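Local coordinates for protein transcriptional regulator (Enterococcus faecalis, PDB 3QFI) that is of unknown function but belongs to the LytR-CpsA-Psr family and is probably a transcriptional regulator, at residues Q19-S23 / V48-K53. Residues are numbered along the deposited sequence; the frame is centred on the assembly and turned at random.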
loop_
_atom_site.group_PDB
_atom_site.type_symbol
_atom_site.label_atom_id
_atom_site.label_comp_id
_atom_site.label_asym_id
_atom_site.label_seq_id
_atom_site.Cartn_x
_atom_site.Cartn_y
_atom_site.Cartn_z
ATOM N N GLN A 19 2.133 21.633 -6.008
ATOM C CA GLN A 19 1.481 20.452 -6.560
ATOM C C GLN A 19 2.515 19.615 -7.305
ATOM O O GLN A 19 2.371 19.245 -8.477
ATOM C CB GLN A 19 0.319 20.828 -7.483
ATOM C CG GLN A 19 0.728 21.325 -8.850
ATOM C CD GLN A 19 -0.317 21.026 -9.913
ATOM O OE1 GLN A 19 -0.025 21.084 -11.110
ATOM N NE2 GLN A 19 -1.545 20.713 -9.481
ATOM N N GLU A 20 3.588 19.338 -6.593
ATOM C CA GLU A 20 4.659 18.541 -7.129
ATOM C C GLU A 20 4.228 17.117 -6.801
ATOM O O GLU A 20 3.677 16.851 -5.728
ATOM C CB GLU A 20 5.947 18.931 -6.418
ATOM C CG GLU A 20 7.215 18.406 -7.011
ATOM C CD GLU A 20 8.428 19.116 -6.423
ATOM O OE1 GLU A 20 8.621 20.307 -6.748
ATOM O OE2 GLU A 20 9.168 18.497 -5.625
ATOM N N PRO A 21 4.426 16.192 -7.743
ATOM C CA PRO A 21 4.064 14.775 -7.577
ATOM C C PRO A 21 4.701 14.221 -6.314
ATOM O O PRO A 21 5.879 14.455 -6.053
ATOM C CB PRO A 21 4.637 14.122 -8.830
ATOM C CG PRO A 21 4.560 15.248 -9.852
ATOM C CD PRO A 21 5.046 16.433 -9.056
ATOM N N PHE A 22 3.942 13.488 -5.518
ATOM C CA PHE A 22 4.536 12.955 -4.308
ATOM C C PHE A 22 4.044 11.534 -4.068
ATOM O O PHE A 22 3.126 11.054 -4.744
ATOM C CB PHE A 22 4.223 13.875 -3.123
ATOM C CG PHE A 22 2.805 13.831 -2.698
ATOM C CD1 PHE A 22 2.389 12.921 -1.742
ATOM C CD2 PHE A 22 1.873 14.670 -3.274
ATOM C CE1 PHE A 22 1.049 12.843 -1.355
ATOM C CE2 PHE A 22 0.529 14.607 -2.900
ATOM C CZ PHE A 22 0.122 13.682 -1.932
ATOM N N SER A 23 4.650 10.865 -3.100
ATOM C CA SER A 23 4.302 9.482 -2.829
ATOM C C SER A 23 4.034 9.257 -1.355
ATOM O O SER A 23 4.505 10.011 -0.499
ATOM C CB SER A 23 5.451 8.583 -3.255
ATOM O OG SER A 23 6.452 8.597 -2.255
ATOM N N VAL A 48 1.312 4.560 -2.721
ATOM C CA VAL A 48 0.508 5.311 -3.681
ATOM C C VAL A 48 1.312 6.483 -4.226
ATOM O O VAL A 48 2.020 7.155 -3.475
ATOM C CB VAL A 48 -0.791 5.861 -3.022
ATOM C CG1 VAL A 48 -1.555 6.740 -4.005
ATOM C CG2 VAL A 48 -1.662 4.714 -2.567
ATOM N N THR A 49 1.231 6.709 -5.536
ATOM C CA THR A 49 1.929 7.839 -6.144
ATOM C C THR A 49 0.892 8.812 -6.697
ATOM O O THR A 49 0.017 8.435 -7.480
ATOM C CB THR A 49 2.894 7.421 -7.293
ATOM O OG1 THR A 49 2.195 6.638 -8.269
ATOM C CG2 THR A 49 4.075 6.639 -6.737
ATOM N N ILE A 50 0.988 10.060 -6.257
ATOM C CA ILE A 50 0.072 11.101 -6.685
ATOM C C ILE A 50 0.798 11.924 -7.746
ATOM O O ILE A 50 1.788 12.598 -7.451
ATOM C CB ILE A 50 -0.326 11.996 -5.475
ATOM C CG1 ILE A 50 -0.689 11.108 -4.279
ATOM C CG2 ILE A 50 -1.519 12.895 -5.825
ATOM C CD1 ILE A 50 -1.841 10.166 -4.538
ATOM N N ASN A 51 0.325 11.832 -8.990
ATOM C CA ASN A 51 0.919 12.573 -10.097
ATOM C C ASN A 51 -0.138 13.365 -10.846
ATOM O O ASN A 51 -0.743 12.872 -11.791
ATOM C CB ASN A 51 1.624 11.640 -11.078
ATOM C CG ASN A 51 2.274 12.398 -12.226
ATOM O OD1 ASN A 51 3.130 13.270 -12.014
ATOM N ND2 ASN A 51 1.866 12.077 -13.450
ATOM N N PRO A 52 -0.373 14.612 -10.428
ATOM C CA PRO A 52 -1.371 15.457 -11.083
ATOM C C PRO A 52 -0.997 15.819 -12.517
ATOM O O PRO A 52 -1.866 16.102 -13.328
ATOM C CB PRO A 52 -1.443 16.678 -10.168
ATOM C CG PRO A 52 -0.047 16.774 -9.625
ATOM C CD PRO A 52 0.285 15.329 -9.319
ATOM N N LYS A 53 0.292 15.802 -12.835
ATOM C CA LYS A 53 0.733 16.139 -14.182
ATOM C C LYS A 53 0.193 15.139 -15.202
ATOM O O LYS A 53 0.253 15.371 -16.407
ATOM C CB LYS A 53 2.262 16.179 -14.243
ATOM C CG LYS A 53 2.901 17.136 -13.224
ATOM C CD LYS A 53 4.414 16.938 -13.135
ATOM C CE LYS A 53 5.049 17.900 -12.143
ATOM N NZ LYS A 53 6.530 17.737 -12.073
#
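Start at Phe22 and Ile50, an antiparallel hydrogen-bonded pair whose backbones satisfy each other completely: Phe22 N donates to Ile50 O at 3.0 Å, and Ile50 N to Phe22 O at 2.8 Å, the second bond being the straighter. Pro21 CA lies 3.2 Å from Ile50 O and Ser23 CA 3.3 Å from Val48 O, both CA-H...O contacts. One residue further along, Ser23 and Thr49 form the non-hydrogen-bonded pair, so their backbone groups turn outward: Ser23 to His104 ND1 (through N) and to the backbone of His105, Thr49 to the backbone of Thr58. Separately, Ser23 OG bonds Pro102 O. On the sheet face that carries the Phe22 and Ile50 side chains, Ile50 CG1 sits over the Phe22 ring in a CH-pi contact, 3.9 Å from the centroid. Beyond the strands the pairing gives way to apolar packing, with Pro21 CG 4.3 Å from Pro52 CD and Lys53 CE 3.4 Å from Pro21 CD. Glu20 O is taken by the Tyr220 hydroxyl, whose ring meets Phe22 edge-to-face. The contact joins strands 22-28 and 44-51 inside the mixed sheet, flanked by strands 105-109 and 56-62, with helix 249-262 touching Thr49 and Asn51 through Gln262.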